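Local coordinates for HTH-type dhaKLM operon transcriptional activator DhaS (Lactococcus lactis, PDB 2IU5), which activates transcription of the dhaKLM operon together with DhaQ in response to dihydroxyacetone, and binds an inverted repeat at the operon promoter, at residues K16-A21 and A43-Q48; N29-I34 and N56-L61; W63-D68 and I98-I103. The protein carries 1 engineered substitution. All coordinates share one frame; numbering follows the deposited sequence.

Contact 1 of 3, residues K16-A21 and A43-Q48; sequences KIIAKA and AKIRRQ
A small contact carried by apolar side chains joins Ile17, Ile18 and Ala21 on helix 13-28 to Ala43 at the end of helix 36-43 and Ile45 in the turn that follows, within the predicted helix-turn-helix of this TetR-family DNA-binding domain. Its closest approach pairs two methyls: CG2 of Ile17 lies 3.6 Å from CD1 of Ile45, the two side chains crossing obliquely. CG1 of Ile17 stands beside the backbone N (chi1 -65°) and CG2 anti to it, which presents the branch methyl to the turn. That same CG2 stands 4.0 Å from CB of Ala43. One turn further along the helix, CB of Ala21 meets CB of Ala43 at 3.8 Å, and the small side chains bring the backbones close, with Ala21 CA and Ala43 CA 5.2 Å apart. Ile18 adds a looser touch, its CG1 4.3 Å from CD1 of Ile45, while it also packs on Ile39 and Met40 of helix 36-43. Lys44, with positive phi, is the C-prime residue of a Schellman motif: its own N reaches Gln41 O, and Ile45 N returns to Met40 O. That reversal turns the chain so that Ile45 points back at helix 13-28. Built mostly from methyl groups, with one methylene of Ile18 and backbone atoms of Ala43 joining in, the contact probably depends on shape and on the exclusion of water, since its side chains offer no polar group to one another.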
# COMPACT_ATOMS: atom_id res chain seq x y z
N LYS A 16 -13.52 16.82 23.03
CA LYS A 16 -14.38 16.16 22.05
C LYS A 16 -15.33 17.15 21.39
O LYS A 16 -15.60 17.04 20.19
CB LYS A 16 -15.12 14.97 22.67
CG LYS A 16 -14.20 13.79 22.83
CD LYS A 16 -14.91 12.57 23.41
CE LYS A 16 -14.52 11.37 22.55
NZ LYS A 16 -15.39 10.16 22.69
N ILE A 17 -15.82 18.12 22.16
CA ILE A 17 -16.70 19.16 21.63
C ILE A 17 -15.95 20.04 20.63
O ILE A 17 -16.45 20.34 19.54
CB ILE A 17 -17.32 19.97 22.78
CG1 ILE A 17 -18.24 19.10 23.63
CG2 ILE A 17 -18.06 21.20 22.24
CD1 ILE A 17 -18.65 19.81 24.89
N ILE A 18 -14.74 20.44 21.01
CA ILE A 18 -13.91 21.27 20.14
C ILE A 18 -13.59 20.50 18.85
O ILE A 18 -13.72 21.03 17.75
CB ILE A 18 -12.63 21.69 20.86
CG1 ILE A 18 -12.96 22.64 22.01
CG2 ILE A 18 -11.68 22.37 19.90
CD1 ILE A 18 -11.76 22.84 22.95
N ALA A 19 -13.18 19.25 18.98
CA ALA A 19 -12.88 18.43 17.79
C ALA A 19 -14.08 18.25 16.85
O ALA A 19 -13.96 18.32 15.61
CB ALA A 19 -12.38 17.05 18.23
N LYS A 20 -15.24 18.01 17.43
CA LYS A 20 -16.46 17.87 16.63
C LYS A 20 -16.74 19.15 15.84
O LYS A 20 -17.08 19.10 14.65
CB LYS A 20 -17.66 17.49 17.49
CG LYS A 20 -18.92 17.18 16.70
CD LYS A 20 -18.61 16.13 15.63
CE LYS A 20 -19.88 15.50 15.04
NZ LYS A 20 -20.54 16.45 14.09
N ALA A 21 -16.60 20.28 16.52
CA ALA A 21 -16.74 21.57 15.85
C ALA A 21 -15.80 21.72 14.65
O ALA A 21 -16.21 22.12 13.56
CB ALA A 21 -16.54 22.70 16.84
N ALA A 43 -18.33 25.59 18.40
CA ALA A 43 -18.42 24.77 19.60
C ALA A 43 -19.30 25.38 20.69
O ALA A 43 -19.72 24.68 21.63
CB ALA A 43 -17.03 24.49 20.16
N LYS A 44 -19.56 26.67 20.58
CA LYS A 44 -20.26 27.44 21.62
C LYS A 44 -19.54 27.37 22.96
O LYS A 44 -20.15 27.13 24.00
CB LYS A 44 -21.69 26.91 21.79
CG LYS A 44 -22.59 27.22 20.61
CD LYS A 44 -22.60 28.72 20.37
CE LYS A 44 -23.82 29.17 19.59
NZ LYS A 44 -23.88 30.66 19.64
N ILE A 45 -18.23 27.58 22.91
CA ILE A 45 -17.40 27.67 24.10
C ILE A 45 -16.53 28.91 23.96
O ILE A 45 -16.08 29.26 22.86
CB ILE A 45 -16.51 26.41 24.23
CG1 ILE A 45 -17.36 25.14 24.32
CG2 ILE A 45 -15.59 26.53 25.42
CD1 ILE A 45 -16.53 23.87 24.16
N ARG A 46 -16.30 29.60 25.08
CA ARG A 46 -15.49 30.81 25.09
C ARG A 46 -14.13 30.55 24.45
O ARG A 46 -13.50 29.53 24.75
CB ARG A 46 -15.29 31.27 26.54
CG ARG A 46 -16.55 31.81 27.18
CD ARG A 46 -16.24 32.64 28.42
NE ARG A 46 -16.42 31.89 29.67
CZ ARG A 46 -17.51 31.18 29.97
NH1 ARG A 46 -18.52 31.13 29.11
NH2 ARG A 46 -17.58 30.53 31.13
N ARG A 47 -13.68 31.45 23.59
CA ARG A 47 -12.50 31.20 22.78
C ARG A 47 -11.28 30.79 23.59
O ARG A 47 -10.57 29.84 23.23
CB ARG A 47 -12.15 32.42 21.94
CG ARG A 47 -10.98 32.23 21.01
CD ARG A 47 -10.76 33.51 20.23
NE ARG A 47 -9.66 33.35 19.30
CZ ARG A 47 -8.37 33.50 19.60
NH1 ARG A 47 -8.00 33.82 20.84
NH2 ARG A 47 -7.46 33.33 18.65
N GLN A 48 -11.02 31.51 24.68
CA GLN A 48 -9.79 31.29 25.43
C GLN A 48 -9.68 29.85 25.95
O GLN A 48 -8.58 29.34 26.18
CB GLN A 48 -9.70 32.29 26.58
CG GLN A 48 -8.36 32.31 27.29
CD GLN A 48 -7.20 32.62 26.35
OE1 GLN A 48 -7.32 33.48 25.46
NE2 GLN A 48 -6.08 31.93 26.54

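Contact 2 of 3, residues N29-I34 and N56-L61; sequences NAYHQI and NQEELL
Tyr31 and Leu61 make the close-packed part of this contact, CE1 of the ring lying 3.6 Å from CD1 of the leucine as the two side chains cross at a slant. Tyr31 sits in the short 3-10 segment 31-33, and its CG is anti to the backbone N (chi1 162°), which starts the ring on its way to helix 57-73. Deeper in, Ile34 and Leu61 are buried, the former against Met26 and Ile39, the latter against Phe22. The one hydrogen bond between the segments runs from Gln57 NE2 to Ile34 O, 2.9 Å long and nearly straight at 167°; it lies in the carbonyl plane on a lone pair, with the acceptor also in the glutamine's amide plane. Gln57 belongs to the first turn of helix 57-73 in the TetR-type DNA-binding domain, a turn capped by Asn56, whose OD1 accepts from Glu59 N at 3.0 Å. An alanine in place of Gln57 would probably leave Ile34 O without this donor and the loop less firmly tied to the helix start. Toward solvent the contact thins to a touch of one atom: the exposed Glu58 crosses Tyr31 at about a right angle, its CG 3.6 Å from the ring's OH.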
# COMPACT_ATOMS: atom_id res chain seq x y z
N ASN A 29 -15.45 24.11 4.73
CA ASN A 29 -14.46 25.19 4.65
C ASN A 29 -13.07 24.62 4.40
O ASN A 29 -12.78 23.51 4.84
CB ASN A 29 -14.45 25.97 5.97
CG ASN A 29 -15.77 26.64 6.28
OD1 ASN A 29 -16.03 27.76 5.81
ND2 ASN A 29 -16.62 25.98 7.07
N ALA A 30 -12.23 25.38 3.69
CA ALA A 30 -10.83 24.97 3.53
C ALA A 30 -10.15 25.00 4.89
O ALA A 30 -10.41 25.88 5.71
CB ALA A 30 -10.13 25.90 2.58
N TYR A 31 -9.27 24.03 5.14
CA TYR A 31 -8.57 23.92 6.39
C TYR A 31 -7.98 25.24 6.89
O TYR A 31 -8.18 25.63 8.04
CB TYR A 31 -7.47 22.88 6.27
CG TYR A 31 -6.42 22.99 7.35
CD1 TYR A 31 -6.68 22.56 8.65
CD2 TYR A 31 -5.17 23.53 7.07
CE1 TYR A 31 -5.72 22.66 9.65
CE2 TYR A 31 -4.21 23.64 8.06
CZ TYR A 31 -4.48 23.21 9.33
OH TYR A 31 -3.52 23.32 10.32
N HIS A 32 -7.24 25.93 6.03
CA HIS A 32 -6.50 27.09 6.51
C HIS A 32 -7.41 28.29 6.75
O HIS A 32 -6.99 29.26 7.35
CB HIS A 32 -5.41 27.51 5.52
CG HIS A 32 -5.93 27.81 4.15
ND1 HIS A 32 -6.35 26.83 3.27
CD2 HIS A 32 -6.10 28.99 3.51
CE1 HIS A 32 -6.75 27.41 2.15
NE2 HIS A 32 -6.61 28.72 2.27
N GLN A 33 -8.66 28.21 6.28
CA GLN A 33 -9.62 29.29 6.48
C GLN A 33 -10.51 29.06 7.70
O GLN A 33 -11.47 29.80 7.94
CB GLN A 33 -10.46 29.53 5.21
CG GLN A 33 -9.58 30.08 4.06
CD GLN A 33 -10.22 30.15 2.69
OE1 GLN A 33 -10.85 29.20 2.22
NE2 GLN A 33 -10.03 31.29 2.02
N ILE A 34 -10.18 28.03 8.49
CA ILE A 34 -10.83 27.80 9.76
C ILE A 34 -9.97 28.30 10.92
O ILE A 34 -8.93 27.71 11.21
CB ILE A 34 -11.12 26.28 9.96
CG1 ILE A 34 -12.06 25.78 8.88
CG2 ILE A 34 -11.72 26.03 11.34
CD1 ILE A 34 -11.93 24.27 8.73
N ASN A 56 -2.98 25.29 18.77
CA ASN A 56 -3.36 25.69 17.43
C ASN A 56 -4.06 24.54 16.73
O ASN A 56 -4.24 23.46 17.31
CB ASN A 56 -2.15 26.17 16.65
CG ASN A 56 -1.05 25.11 16.55
OD1 ASN A 56 -1.36 23.97 16.23
ND2 ASN A 56 0.19 25.47 16.82
N GLN A 57 -4.46 24.78 15.49
CA GLN A 57 -5.23 23.81 14.73
C GLN A 57 -4.44 22.56 14.39
O GLN A 57 -5.04 21.50 14.27
CB GLN A 57 -5.80 24.45 13.47
CG GLN A 57 -6.72 25.63 13.76
CD GLN A 57 -5.99 26.97 13.67
OE1 GLN A 57 -4.94 27.17 14.31
NE2 GLN A 57 -6.53 27.89 12.88
N GLU A 58 -3.11 22.68 14.26
CA GLU A 58 -2.27 21.50 13.97
C GLU A 58 -2.30 20.57 15.16
O GLU A 58 -2.41 19.35 15.00
CB GLU A 58 -0.83 21.92 13.68
CG GLU A 58 -0.67 22.46 12.28
CD GLU A 58 0.74 22.92 11.99
OE1 GLU A 58 1.67 22.63 12.78
OE2 GLU A 58 0.92 23.60 10.96
N GLU A 59 -2.19 21.14 16.35
CA GLU A 59 -2.29 20.28 17.54
C GLU A 59 -3.66 19.62 17.65
O GLU A 59 -3.76 18.47 18.10
CB GLU A 59 -2.03 21.08 18.82
CG GLU A 59 -0.59 21.51 19.01
CD GLU A 59 -0.22 21.80 20.47
OE1 GLU A 59 -1.11 21.88 21.37
OE2 GLU A 59 1.00 21.95 20.73
N LEU A 60 -4.73 20.32 17.27
CA LEU A 60 -6.07 19.77 17.33
C LEU A 60 -6.16 18.63 16.32
O LEU A 60 -6.70 17.57 16.66
CB LEU A 60 -7.12 20.86 17.02
CG LEU A 60 -8.53 20.31 17.01
CD1 LEU A 60 -8.89 19.60 18.34
CD2 LEU A 60 -9.50 21.45 16.75
N LEU A 61 -5.62 18.82 15.11
CA LEU A 61 -5.63 17.74 14.10
C LEU A 61 -4.93 16.50 14.64
O LEU A 61 -5.46 15.39 14.53
CB LEU A 61 -4.94 18.19 12.80
CG LEU A 61 -5.74 19.05 11.82
CD1 LEU A 61 -4.79 19.35 10.68
CD2 LEU A 61 -6.95 18.23 11.32

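Contact 3 of 3, residues W63-D68 and I98-I103; sequences WIFEND and IFYQKI
Three aromatic rings, those of Phe65, Phe99 and Tyr100, fill the space between helix 57-73 and helix 97-106, where the TetR-type DNA-binding domain packs against the C-terminal region of the TetR-family fold. At the edge of the Phe65 ring, near its plane, lies Phe99 CE2, and Ile103 CD1 is in plane at the edge as well. One face of Tyr100 carries Phe99 CD2, 3.4 Å above the plane and over the ring centre; this neighbour comes from the same helix, as does Tyr100 CD2 at the edge of the Phe99 ring. One face of Phe99 carries Ile103 CG1 of the same helix, offset toward the rim. The two helices are far apart for a packed pair, their local axes approaching to 13.5 Å at a crossing angle of -125°, and large side chains bridge the distance. Phe65 does most of this. Its CG lies beside the backbone N and anti to the carbonyl carbon (chi1 -63°), and the ring beyond it comes within 3.9 Å of Phe99 CE2 through its CE1. The same CE1 is also 3.9 Å from Tyr100 CE1, the two side chains sliding past each other in opposite directions. Phe65 further meets the ring of Phe110. Ile64 contributes its branch methyl, CG2 standing 4.0 Å from Phe99 CZ. The touching residues are all buried, and the polar end of Tyr100 is met by a hydrogen bond with Tyr92 OH. Tyr92 OH also bonds to Asp68 OD2, which forms a salt bridge with Lys23. At the far end of the Phe65 ring, the side chain of Ile103 comes tip to tip with it, CG2 lying 3.7 Å from Phe65 CZ.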
# COMPACT_ATOMS: atom_id res chain seq x y z
N TRP A 63 -4.50 15.54 17.60
CA TRP A 63 -5.32 14.93 18.63
C TRP A 63 -6.48 14.15 18.01
O TRP A 63 -6.78 13.02 18.42
CB TRP A 63 -5.84 15.99 19.64
CG TRP A 63 -6.53 15.32 20.78
CD1 TRP A 63 -5.94 14.78 21.88
CD2 TRP A 63 -7.94 15.09 20.93
NE1 TRP A 63 -6.88 14.24 22.71
CE2 TRP A 63 -8.12 14.41 22.16
CE3 TRP A 63 -9.06 15.40 20.16
CZ2 TRP A 63 -9.37 14.03 22.63
CZ3 TRP A 63 -10.31 15.02 20.63
CH2 TRP A 63 -10.45 14.34 21.86
N ILE A 64 -7.12 14.74 17.00
CA ILE A 64 -8.22 14.07 16.33
C ILE A 64 -7.74 12.74 15.73
O ILE A 64 -8.41 11.72 15.88
CB ILE A 64 -8.80 14.97 15.24
CG1 ILE A 64 -9.68 16.03 15.90
CG2 ILE A 64 -9.63 14.19 14.25
CD1 ILE A 64 -9.92 17.23 14.96
N PHE A 65 -6.59 12.76 15.08
CA PHE A 65 -6.10 11.54 14.42
C PHE A 65 -5.84 10.47 15.49
O PHE A 65 -6.23 9.30 15.34
CB PHE A 65 -4.77 11.84 13.71
CG PHE A 65 -4.88 12.85 12.59
CD1 PHE A 65 -6.06 13.07 11.91
CD2 PHE A 65 -3.75 13.58 12.24
CE1 PHE A 65 -6.12 14.02 10.88
CE2 PHE A 65 -3.81 14.51 11.22
CZ PHE A 65 -4.98 14.73 10.56
N GLU A 66 -5.21 10.85 16.59
CA GLU A 66 -4.84 9.85 17.60
C GLU A 66 -6.09 9.32 18.29
O GLU A 66 -6.23 8.11 18.51
CB GLU A 66 -3.94 10.49 18.64
CG GLU A 66 -2.56 10.79 18.16
CD GLU A 66 -1.75 11.53 19.22
OE1 GLU A 66 -2.34 12.17 20.13
OE2 GLU A 66 -0.52 11.45 19.13
N ASN A 67 -7.00 10.22 18.64
CA ASN A 67 -8.17 9.84 19.42
C ASN A 67 -9.15 9.04 18.58
O ASN A 67 -9.67 8.02 19.03
CB ASN A 67 -8.89 11.09 19.87
CG ASN A 67 -10.21 10.78 20.55
OD1 ASN A 67 -10.22 10.49 21.75
ND2 ASN A 67 -11.32 10.82 19.80
N ASP A 68 -9.41 9.49 17.36
CA ASP A 68 -10.54 8.92 16.62
C ASP A 68 -10.21 7.49 16.20
O ASP A 68 -11.04 6.59 16.32
CB ASP A 68 -10.87 9.77 15.39
CG ASP A 68 -11.67 11.03 15.74
OD1 ASP A 68 -11.84 11.33 16.95
OD2 ASP A 68 -12.11 11.70 14.79
N ILE A 98 -14.56 14.20 3.31
CA ILE A 98 -14.04 15.47 2.82
C ILE A 98 -12.89 15.92 3.71
O ILE A 98 -11.86 16.40 3.22
CB ILE A 98 -15.12 16.54 2.74
CG1 ILE A 98 -16.08 16.18 1.63
CG2 ILE A 98 -14.49 17.93 2.58
CD1 ILE A 98 -17.21 17.13 1.45
N PHE A 99 -13.05 15.78 5.02
CA PHE A 99 -11.99 16.07 5.99
C PHE A 99 -10.73 15.33 5.59
O PHE A 99 -9.66 15.94 5.51
CB PHE A 99 -12.49 15.61 7.37
CG PHE A 99 -11.53 15.77 8.52
CD1 PHE A 99 -11.41 16.96 9.22
CD2 PHE A 99 -10.73 14.71 8.91
CE1 PHE A 99 -10.53 17.08 10.28
CE2 PHE A 99 -9.85 14.83 9.97
CZ PHE A 99 -9.74 16.01 10.65
N TYR A 100 -10.86 14.02 5.35
CA TYR A 100 -9.66 13.22 5.05
C TYR A 100 -9.08 13.50 3.68
O TYR A 100 -7.85 13.48 3.51
CB TYR A 100 -9.80 11.71 5.38
CG TYR A 100 -9.72 11.56 6.87
CD1 TYR A 100 -8.49 11.68 7.52
CD2 TYR A 100 -10.85 11.33 7.64
CE1 TYR A 100 -8.37 11.56 8.89
CE2 TYR A 100 -10.74 11.20 9.04
CZ TYR A 100 -9.49 11.32 9.64
OH TYR A 100 -9.36 11.21 11.00
N GLN A 101 -9.91 13.76 2.68
CA GLN A 101 -9.41 14.24 1.39
C GLN A 101 -8.51 15.47 1.61
O GLN A 101 -7.42 15.57 1.03
CB GLN A 101 -10.54 14.70 0.48
CG GLN A 101 -11.40 13.62 -0.07
CD GLN A 101 -12.45 14.17 -1.00
OE1 GLN A 101 -12.71 15.39 -1.03
NE2 GLN A 101 -13.07 13.29 -1.78
N LYS A 102 -8.99 16.39 2.45
CA LYS A 102 -8.20 17.58 2.75
C LYS A 102 -6.90 17.28 3.44
O LYS A 102 -5.88 17.89 3.13
CB LYS A 102 -9.02 18.62 3.50
CG LYS A 102 -10.10 19.21 2.64
CD LYS A 102 -11.03 20.10 3.45
CE LYS A 102 -12.11 20.64 2.54
NZ LYS A 102 -13.24 21.31 3.26
N ILE A 103 -6.92 16.35 4.38
CA ILE A 103 -5.71 16.00 5.12
C ILE A 103 -4.68 15.35 4.21
O ILE A 103 -3.48 15.61 4.35
CB ILE A 103 -6.02 15.06 6.26
CG1 ILE A 103 -6.96 15.73 7.28
CG2 ILE A 103 -4.73 14.59 6.92
CD1 ILE A 103 -6.47 17.06 7.79

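How the contacts relate
The three contacts follow one another from the DNA-binding end toward the middle of the chain, their centres lying about 21, 18 and 8 Å from the chain's centre. Contacts 1 and 2, with centres about 13 Å apart, alternate along the sequence within the TetR-type DNA-binding domain and meet where Ile18 CG2 packs on Leu60 CD2 at 3.9 Å. Contacts 2 and 3, about 11 Å apart between centres, share helix 57-73: CD2 of Leu61 is 3.6 Å from Phe99 CZ, and Lys102 NZ probably donates to Asn29 O. Contact 1 also reaches contact 3, through Ala19 CB against Ile64 CG1 at 3.7 Å. Packing thus continues from the predicted helix-turn-helix to the C-terminal region.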